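Local coordinates for protein N-acetylmuramoyl-L-alanine amidase XlyA (Bacillus subtilis, PDB 3RDR) that hydrolyses the amide link between N-acetylmuramoyl and L-amino acid residues of cell-wall peptidoglycan, its zinc-bearing catalytic domain being the part present here, at residues 47-61 and 69-81. Numbering follows the deposited sequence.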
ATOM      1  N   ALA A  47       4.181   4.085   9.929  1.00 22.92           N
ATOM      2  CA  ALA A  47       4.776   5.345   9.486  1.00 24.60           C
ATOM      3  C   ALA A  47       6.090   5.589  10.226  1.00 25.28           C
ATOM      4  O   ALA A  47       7.075   6.039   9.639  1.00 23.97           O
ATOM      5  CB  ALA A  47       3.816   6.497   9.745  1.00 21.33           C
ATOM      6  N   ARG A  48       6.088   5.294  11.523  1.00 27.16           N
ATOM      7  CA  ARG A  48       7.269   5.469  12.361  1.00 27.75           C
ATOM      8  C   ARG A  48       8.334   4.447  11.974  1.00 26.72           C
ATOM      9  O   ARG A  48       9.511   4.784  11.838  1.00 25.83           O
ATOM     10  CB  ARG A  48       6.897   5.308  13.842  1.00 30.71           C
ATOM     11  CG  ARG A  48       8.047   5.585  14.804  1.00 37.22           C
ATOM     12  CD  ARG A  48       7.605   5.620  16.269  1.00 43.39           C
ATOM     13  NE  ARG A  48       7.237   4.304  16.799  1.00 49.52           N
ATOM     14  CZ  ARG A  48       6.017   3.773  16.741  1.00 52.66           C
ATOM     15  NH1 ARG A  48       5.018   4.437  16.175  1.00 53.82           N
ATOM     16  NH2 ARG A  48       5.792   2.570  17.257  1.00 53.90           N
ATOM     17  N   TYR A  49       7.921   3.198  11.789  1.00 25.06           N
ATOM     18  CA  TYR A  49       8.861   2.156  11.409  1.00 25.38           C
ATOM     19  C   TYR A  49       9.593   2.468  10.101  1.00 25.23           C
ATOM     20  O   TYR A  49      10.817   2.329  10.012  1.00 25.37           O
ATOM     21  CB  TYR A  49       8.145   0.816  11.259  1.00 27.20           C
ATOM     22  CG  TYR A  49       8.981  -0.209  10.522  1.00 28.51           C
ATOM     23  CD1 TYR A  49      10.048  -0.850  11.150  1.00 30.77           C
ATOM     24  CD2 TYR A  49       8.742  -0.495   9.179  1.00 30.10           C
ATOM     25  CE1 TYR A  49      10.860  -1.755  10.455  1.00 31.75           C
ATOM     26  CE2 TYR A  49       9.547  -1.394   8.474  1.00 31.33           C
ATOM     27  CZ  TYR A  49      10.603  -2.018   9.119  1.00 33.11           C
ATOM     28  OH  TYR A  49      11.414  -2.897   8.424  1.00 36.15           O
ATOM     29  N   LEU A  50       8.842   2.881   9.085  1.00 23.60           N
ATOM     30  CA  LEU A  50       9.427   3.175   7.780  1.00 24.30           C
ATOM     31  C   LEU A  50      10.494   4.266   7.781  1.00 26.40           C
ATOM     32  O   LEU A  50      11.312   4.335   6.861  1.00 26.58           O
ATOM     33  CB  LEU A  50       8.319   3.515   6.769  1.00 21.93           C
ATOM     34  CG  LEU A  50       7.475   2.314   6.309  1.00 22.32           C
ATOM     35  CD1 LEU A  50       6.344   2.764   5.395  1.00 19.36           C
ATOM     36  CD2 LEU A  50       8.375   1.320   5.582  1.00 21.27           C
ATOM     37  N   LYS A  51      10.503   5.106   8.809  1.00 28.64           N
ATOM     38  CA  LYS A  51      11.492   6.171   8.882  1.00 33.08           C
ATOM     39  C   LYS A  51      12.798   5.759   9.559  1.00 33.75           C
ATOM     40  O   LYS A  51      13.712   6.568   9.684  1.00 35.71           O
ATOM     41  CB  LYS A  51      10.889   7.407   9.556  1.00 34.43           C
ATOM     42  CG  LYS A  51       9.726   7.981   8.751  1.00 37.52           C
ATOM     43  CD  LYS A  51       9.490   9.463   9.003  1.00 39.80           C
ATOM     44  CE  LYS A  51       8.959   9.728  10.390  1.00 41.97           C
ATOM     45  NZ  LYS A  51       8.566  11.157  10.558  1.00 45.41           N
ATOM     46  N   ASN A  52      12.892   4.500   9.983  1.00 36.26           N
ATOM     47  CA  ASN A  52      14.120   4.002  10.599  1.00 36.47           C
ATOM     48  C   ASN A  52      15.162   3.885   9.491  1.00 36.38           C
ATOM     49  O   ASN A  52      14.907   3.270   8.458  1.00 34.86           O
ATOM     50  CB  ASN A  52      13.903   2.629  11.246  1.00 38.58           C
ATOM     51  CG  ASN A  52      13.459   2.728  12.694  1.00 41.24           C
ATOM     52  OD1 ASN A  52      14.033   3.484  13.475  1.00 44.05           O
ATOM     53  ND2 ASN A  52      12.447   1.948  13.064  1.00 40.79           N
ATOM     54  N   PRO A  53      16.355   4.473   9.694  1.00 36.70           N
ATOM     55  CA  PRO A  53      17.456   4.459   8.723  1.00 36.06           C
ATOM     56  C   PRO A  53      17.851   3.107   8.143  1.00 35.47           C
ATOM     57  O   PRO A  53      18.422   3.046   7.055  1.00 35.58           O
ATOM     58  CB  PRO A  53      18.604   5.104   9.500  1.00 35.83           C
ATOM     59  CG  PRO A  53      17.892   6.080  10.376  1.00 38.28           C
ATOM     60  CD  PRO A  53      16.729   5.255  10.886  1.00 37.12           C
ATOM     61  N   ASP A  54      17.556   2.027   8.857  1.00 34.80           N
ATOM     62  CA  ASP A  54      17.930   0.699   8.379  1.00 36.44           C
ATOM     63  C   ASP A  54      16.884  -0.067   7.569  1.00 33.94           C
ATOM     64  O   ASP A  54      17.166  -1.156   7.075  1.00 33.36           O
ATOM     65  CB  ASP A  54      18.402  -0.162   9.554  1.00 40.43           C
ATOM     66  CG  ASP A  54      17.743   0.224  10.861  1.00 44.10           C
ATOM     67  OD1 ASP A  54      16.499   0.290  10.897  1.00 45.67           O
ATOM     68  OD2 ASP A  54      18.472   0.460  11.851  1.00 48.06           O
ATOM     69  N   THR A  55      15.687   0.491   7.425  1.00 33.48           N
ATOM     70  CA  THR A  55      14.637  -0.173   6.654  1.00 32.74           C
ATOM     71  C   THR A  55      14.965  -0.101   5.164  1.00 32.05           C
ATOM     72  O   THR A  55      15.537   0.884   4.693  1.00 32.43           O
ATOM     73  CB  THR A  55      13.265   0.487   6.889  1.00 34.23           C
ATOM     74  OG1 THR A  55      13.306   1.845   6.434  1.00 35.50           O
ATOM     75  CG2 THR A  55      12.912   0.463   8.368  1.00 31.88           C
ATOM     76  N   THR A  56      14.602  -1.145   4.424  1.00 30.51           N
ATOM     77  CA  THR A  56      14.872  -1.187   2.992  1.00 29.00           C
ATOM     78  C   THR A  56      13.604  -1.279   2.140  1.00 28.74           C
ATOM     79  O   THR A  56      13.638  -1.017   0.930  1.00 27.56           O
ATOM     80  CB  THR A  56      15.804  -2.373   2.644  1.00 31.28           C
ATOM     81  OG1 THR A  56      15.302  -3.570   3.252  1.00 29.90           O
ATOM     82  CG2 THR A  56      17.228  -2.107   3.152  1.00 30.08           C
ATOM     83  N   THR A  57      12.488  -1.650   2.764  1.00 25.23           N
ATOM     84  CA  THR A  57      11.220  -1.761   2.044  1.00 23.23           C
ATOM     85  C   THR A  57      10.397  -0.488   2.230  1.00 20.90           C
ATOM     86  O   THR A  57      10.540   0.208   3.234  1.00 19.79           O
ATOM     87  CB  THR A  57      10.397  -2.984   2.546  1.00 24.21           C
ATOM     88  OG1 THR A  57      11.052  -4.194   2.145  1.00 28.00           O
ATOM     89  CG2 THR A  57       8.995  -2.977   1.958  1.00 26.20           C
ATOM     90  N   SER A  58       9.545  -0.176   1.258  1.00 19.28           N
ATOM     91  CA  SER A  58       8.712   1.017   1.355  1.00 18.55           C
ATOM     92  C   SER A  58       7.544   0.976   0.383  1.00 17.69           C
ATOM     93  O   SER A  58       7.631   0.375  -0.688  1.00 19.67           O
ATOM     94  CB  SER A  58       9.541   2.279   1.089  1.00 19.47           C
ATOM     95  OG  SER A  58       9.982   2.320  -0.257  1.00 17.37           O
ATOM     96  N   TRP A  59       6.452   1.615   0.778  1.00 17.33           N
ATOM     97  CA  TRP A  59       5.251   1.693  -0.039  1.00 18.35           C
ATOM     98  C   TRP A  59       4.629   3.062   0.218  1.00 19.38           C
ATOM     99  O   TRP A  59       5.087   3.800   1.095  1.00 17.36           O
ATOM    100  CB  TRP A  59       4.286   0.551   0.308  1.00 17.82           C
ATOM    101  CG  TRP A  59       3.978   0.459   1.752  1.00 19.66           C
ATOM    102  CD1 TRP A  59       2.933   1.040   2.407  1.00 18.66           C
ATOM    103  CD2 TRP A  59       4.743  -0.235   2.748  1.00 19.51           C
ATOM    104  NE1 TRP A  59       2.998   0.750   3.748  1.00 19.52           N
ATOM    105  CE2 TRP A  59       4.099  -0.030   3.985  1.00 18.66           C
ATOM    106  CE3 TRP A  59       5.908  -1.012   2.712  1.00 22.21           C
ATOM    107  CZ2 TRP A  59       4.579  -0.575   5.182  1.00 20.04           C
ATOM    108  CZ3 TRP A  59       6.388  -1.556   3.905  1.00 22.74           C
ATOM    109  CH2 TRP A  59       5.721  -1.331   5.122  1.00 21.09           C
ATOM    110  N   HIS A  60       3.580   3.394  -0.526  1.00 18.72           N
ATOM    111  CA  HIS A  60       2.964   4.713  -0.419  1.00 20.42           C
ATOM    112  C   HIS A  60       1.933   4.962   0.676  1.00 20.52           C
ATOM    113  O   HIS A  60       1.973   6.004   1.336  1.00 19.34           O
ATOM    114  CB  HIS A  60       2.368   5.071  -1.784  1.00 18.61           C
ATOM    115  CG  HIS A  60       3.326   4.873  -2.916  1.00 19.72           C
ATOM    116  ND1 HIS A  60       4.136   5.883  -3.394  1.00 21.55           N
ATOM    117  CD2 HIS A  60       3.668   3.760  -3.607  1.00 17.40           C
ATOM    118  CE1 HIS A  60       4.936   5.399  -4.327  1.00 17.40           C
ATOM    119  NE2 HIS A  60       4.674   4.113  -4.476  1.00 21.09           N
ATOM    120  N   PHE A  61       1.019   4.016   0.874  1.00 20.20           N
ATOM    121  CA  PHE A  61      -0.043   4.174   1.868  1.00 20.52           C
ATOM    122  C   PHE A  61      -0.241   2.973   2.795  1.00 20.53           C
ATOM    123  O   PHE A  61      -0.208   1.822   2.355  1.00 19.43           O
ATOM    124  CB  PHE A  61      -1.390   4.400   1.170  1.00 20.76           C
ATOM    125  CG  PHE A  61      -1.498   5.689   0.400  1.00 21.96           C
ATOM    126  CD1 PHE A  61      -1.705   6.896   1.057  1.00 21.88           C
ATOM    127  CD2 PHE A  61      -1.478   5.679  -0.992  1.00 22.34           C
ATOM    128  CE1 PHE A  61      -1.902   8.074   0.338  1.00 22.91           C
ATOM    129  CE2 PHE A  61      -1.674   6.854  -1.718  1.00 22.58           C
ATOM    130  CZ  PHE A  61      -1.888   8.052  -1.049  1.00 21.61           C
ATOM    131  N   TYR A  69      -2.000   6.676   6.387  1.00 25.33           N
ATOM    132  CA  TYR A  69      -0.746   7.414   6.435  1.00 24.55           C
ATOM    133  C   TYR A  69      -0.048   7.257   5.090  1.00 24.18           C
ATOM    134  O   TYR A  69      -0.050   6.169   4.514  1.00 23.64           O
ATOM    135  CB  TYR A  69       0.171   6.879   7.542  1.00 22.89           C
ATOM    136  CG  TYR A  69       0.030   7.591   8.871  1.00 26.05           C
ATOM    137  CD1 TYR A  69      -1.101   7.404   9.674  1.00 26.35           C
ATOM    138  CD2 TYR A  69       1.019   8.468   9.319  1.00 24.84           C
ATOM    139  CE1 TYR A  69      -1.239   8.076  10.890  1.00 27.24           C
ATOM    140  CE2 TYR A  69       0.892   9.147  10.533  1.00 26.58           C
ATOM    141  CZ  TYR A  69      -0.239   8.947  11.312  1.00 27.80           C
ATOM    142  OH  TYR A  69      -0.371   9.621  12.506  1.00 29.90           O
ATOM    143  N   GLN A  70       0.535   8.344   4.591  1.00 23.62           N
ATOM    144  CA  GLN A  70       1.256   8.319   3.317  1.00 24.58           C
ATOM    145  C   GLN A  70       2.737   8.505   3.635  1.00 24.15           C
ATOM    146  O   GLN A  70       3.126   9.477   4.280  1.00 23.44           O
ATOM    147  CB  GLN A  70       0.773   9.440   2.397  1.00 25.67           C
ATOM    148  CG  GLN A  70       1.219   9.289   0.951  1.00 27.31           C
ATOM    149  CD  GLN A  70       0.865  10.499   0.105  1.00 28.03           C
ATOM    150  OE1 GLN A  70      -0.129  11.173   0.361  1.00 30.61           O
ATOM    151  NE2 GLN A  70       1.666  10.770  -0.912  1.00 26.18           N
ATOM    152  N   HIS A  71       3.556   7.571   3.167  1.00 23.46           N
ATOM    153  CA  HIS A  71       4.984   7.583   3.439  1.00 22.61           C
ATOM    154  C   HIS A  71       5.832   8.090   2.282  1.00 23.20           C
ATOM    155  O   HIS A  71       7.007   8.405   2.457  1.00 21.07           O
ATOM    156  CB  HIS A  71       5.426   6.162   3.791  1.00 21.81           C
ATOM    157  CG  HIS A  71       4.448   5.423   4.648  1.00 21.40           C
ATOM    158  ND1 HIS A  71       4.275   5.697   5.988  1.00 21.42           N
ATOM    159  CD2 HIS A  71       3.570   4.436   4.349  1.00 18.53           C
ATOM    160  CE1 HIS A  71       3.334   4.909   6.478  1.00 22.16           C
ATOM    161  NE2 HIS A  71       2.890   4.134   5.504  1.00 21.19           N
ATOM    162  N   LEU A  72       5.230   8.167   1.102  1.00 23.71           N
ATOM    163  CA  LEU A  72       5.936   8.589  -0.101  1.00 23.19           C
ATOM    164  C   LEU A  72       5.033   9.423  -0.999  1.00 24.89           C
ATOM    165  O   LEU A  72       3.811   9.237  -1.011  1.00 23.94           O
ATOM    166  CB  LEU A  72       6.370   7.348  -0.889  1.00 21.32           C
ATOM    167  CG  LEU A  72       7.755   6.694  -0.882  1.00 25.27           C
ATOM    168  CD1 LEU A  72       8.550   7.011   0.362  1.00 27.02           C
ATOM    169  CD2 LEU A  72       7.554   5.198  -1.055  1.00 22.27           C
ATOM    170  N   PRO A  73       5.619  10.366  -1.757  1.00 25.19           N
ATOM    171  CA  PRO A  73       4.805  11.188  -2.656  1.00 25.26           C
ATOM    172  C   PRO A  73       4.442  10.282  -3.831  1.00 25.19           C
ATOM    173  O   PRO A  73       5.206   9.377  -4.168  1.00 24.18           O
ATOM    174  CB  PRO A  73       5.758  12.320  -3.049  1.00 26.04           C
ATOM    175  CG  PRO A  73       7.105  11.664  -2.992  1.00 26.38           C
ATOM    176  CD  PRO A  73       7.009  10.859  -1.710  1.00 25.14           C
ATOM    177  N   LEU A  74       3.290  10.513  -4.455  1.00 23.90           N
ATOM    178  CA  LEU A  74       2.868   9.662  -5.561  1.00 25.74           C
ATOM    179  C   LEU A  74       3.658   9.790  -6.865  1.00 26.70           C
ATOM    180  O   LEU A  74       3.382   9.071  -7.827  1.00 28.03           O
ATOM    181  CB  LEU A  74       1.371   9.859  -5.824  1.00 26.35           C
ATOM    182  CG  LEU A  74       0.492   9.616  -4.589  1.00 27.95           C
ATOM    183  CD1 LEU A  74      -0.966   9.548  -5.014  1.00 27.46           C
ATOM    184  CD2 LEU A  74       0.900   8.317  -3.897  1.00 26.29           C
ATOM    185  N   ASN A  75       4.635  10.692  -6.909  1.00 27.11           N
ATOM    186  CA  ASN A  75       5.456  10.836  -8.110  1.00 27.66           C
ATOM    187  C   ASN A  75       6.802  10.129  -7.944  1.00 26.36           C
ATOM    188  O   ASN A  75       7.712  10.308  -8.752  1.00 25.75           O
ATOM    189  CB  ASN A  75       5.675  12.316  -8.470  1.00 30.16           C
ATOM    190  CG  ASN A  75       6.150  13.152  -7.292  1.00 32.03           C
ATOM    191  OD1 ASN A  75       7.112  12.810  -6.610  1.00 31.12           O
ATOM    192  ND2 ASN A  75       5.476  14.270  -7.062  1.00 38.41           N
ATOM    193  N   GLU A  76       6.909   9.316  -6.892  1.00 24.01           N
ATOM    194  CA  GLU A  76       8.119   8.544  -6.598  1.00 23.55           C
ATOM    195  C   GLU A  76       7.759   7.070  -6.388  1.00 22.87           C
ATOM    196  O   GLU A  76       6.642   6.753  -5.985  1.00 23.63           O
ATOM    197  CB  GLU A  76       8.802   9.072  -5.335  1.00 22.14           C
ATOM    198  CG  GLU A  76       9.658  10.315  -5.539  1.00 24.45           C
ATOM    199  CD  GLU A  76      10.337  10.766  -4.256  1.00 23.92           C
ATOM    200  OE1 GLU A  76      10.666   9.900  -3.416  1.00 25.40           O
ATOM    201  OE2 GLU A  76      10.557  11.981  -4.086  1.00 23.33           O
ATOM    202  N   ASN A  77       8.707   6.178  -6.653  1.00 20.52           N
ATOM    203  CA  ASN A  77       8.472   4.744  -6.482  1.00 21.45           C
ATOM    204  C   ASN A  77       8.848   4.278  -5.080  1.00 19.83           C
ATOM    205  O   ASN A  77       9.469   5.008  -4.304  1.00 20.07           O
ATOM    206  CB  ASN A  77       9.304   3.938  -7.485  1.00 19.67           C
ATOM    207  CG  ASN A  77      10.759   3.804  -7.058  1.00 23.23           C
ATOM    208  OD1 ASN A  77      11.479   4.798  -6.931  1.00 20.55           O
ATOM    209  ND2 ASN A  77      11.197   2.569  -6.822  1.00 19.86           N
ATOM    210  N   GLY A  78       8.466   3.046  -4.770  1.00 21.32           N
ATOM    211  CA  GLY A  78       8.796   2.456  -3.488  1.00 19.55           C
ATOM    212  C   GLY A  78       9.356   1.083  -3.799  1.00 19.47           C
ATOM    213  O   GLY A  78       9.283   0.645  -4.941  1.00 18.26           O
ATOM    214  N   TRP A  79       9.937   0.414  -2.810  1.00 21.17           N
ATOM    215  CA  TRP A  79      10.469  -0.937  -3.005  1.00 22.78           C
ATOM    216  C   TRP A  79       9.502  -1.862  -2.270  1.00 22.53           C
ATOM    217  O   TRP A  79       9.601  -2.005  -1.055  1.00 22.81           O
ATOM    218  CB  TRP A  79      11.859  -1.063  -2.375  1.00 22.59           C
ATOM    219  CG  TRP A  79      12.945  -0.268  -3.050  1.00 23.97           C
ATOM    220  CD1 TRP A  79      13.929   0.449  -2.433  1.00 23.63           C
ATOM    221  CD2 TRP A  79      13.202  -0.172  -4.459  1.00 22.67           C
ATOM    222  NE1 TRP A  79      14.783   0.982  -3.364  1.00 24.04           N
ATOM    223  CE2 TRP A  79      14.364   0.619  -4.616  1.00 23.71           C
ATOM    224  CE3 TRP A  79      12.568  -0.676  -5.603  1.00 22.64           C
ATOM    225  CZ2 TRP A  79      14.906   0.919  -5.869  1.00 23.78           C
ATOM    226  CZ3 TRP A  79      13.104  -0.381  -6.849  1.00 24.25           C
ATOM    227  CH2 TRP A  79      14.265   0.413  -6.973  1.00 26.34           C
ATOM    228  N   HIS A  80       8.577  -2.494  -2.990  1.00 22.21           N
ATOM    229  CA  HIS A  80       7.597  -3.348  -2.322  1.00 23.77           C
ATOM    230  C   HIS A  80       7.043  -4.516  -3.127  1.00 24.51           C
ATOM    231  O   HIS A  80       6.570  -5.491  -2.543  1.00 24.55           O
ATOM    232  CB  HIS A  80       6.425  -2.481  -1.862  1.00 22.83           C
ATOM    233  CG  HIS A  80       5.742  -1.761  -2.983  1.00 22.18           C
ATOM    234  ND1 HIS A  80       4.686  -2.304  -3.683  1.00 22.56           N
ATOM    235  CD2 HIS A  80       6.018  -0.577  -3.581  1.00 21.66           C
ATOM    236  CE1 HIS A  80       4.344  -1.488  -4.665  1.00 21.73           C
ATOM    237  NE2 HIS A  80       5.138  -0.433  -4.624  1.00 20.92           N
ATOM    238  N   ALA A  81       7.098  -4.421  -4.454  1.00 24.72           N
ATOM    239  CA  ALA A  81       6.551  -5.457  -5.329  1.00 26.12           C
ATOM    240  C   ALA A  81       7.458  -6.663  -5.568  1.00 27.92           C
ATOM    241  O   ALA A  81       6.989  -7.714  -6.003  1.00 28.01           O
ATOM    242  CB  ALA A  81       6.146  -4.836  -6.664  1.00 25.32           C
TER
HETATM  243  O   HOH W   1       6.434   7.113   7.094  1.00 20.81           O
HETATM  244  O   HOH W   2       6.217   1.745  -6.363  1.00 19.23           O
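Ser58 and Trp79 are joined by two hydrogen bonds, one from each backbone N-H. Ser58 N donates to Trp79 O at 2.9 Å and almost straight (172° at the hydrogen), while Trp79 N reaches Ser58 OG at 3.2 Å. A chi1 of 67° sets that hydroxyl between its own backbone N and carbonyl carbon, facing Trp79 N; the same oxygen also bonds Asn18 O, so two partners fix its rotation. Further along, His71 N donates to His60 O at 2.9 Å, next to the antiparallel non-hydrogen-bonded pair Phe61-Gln70.

His71 is enclosed from several directions. Leu50 CD1 sits over the centre of the His71 ring, 3.4 Å from its centroid, a CH-pi contact, while Ala47 CB lies at the edge. The imidazole makes an offset edge-to-face pair with the five-membered ring of Trp59, the His71 edge toward the Trp59 face, planes 82° apart. Both nitrogens have partners: a water links ND1 to Ala47 O, and NE2 bonds Thr62 OG1, which also binds Trp59 NE1.

Packing spreads outward from here. Leu72 CD2 lies over one face of the His60 ring, displaced toward its rim, whereas Leu74 CD2 meets Phe61 CE2 at 3.7 Å. The extended Gln70 side chain runs alongside the Phe61 ring, Gln70 CG 3.4 Å from Phe61 CE1, and its NE2 is tied to Leu72 O.

His80 CB rests 3.3 Å from Ser58 O, and its ND1 bonds the zinc ligand His32, making it a second-shell residue. The contact thus joins helix 43-50 and the connection to strand 61-63 with the chain leaving strand 68-70, beside strand 92-97, in the mixed sheet of the T7 lysozyme-like amidase fold.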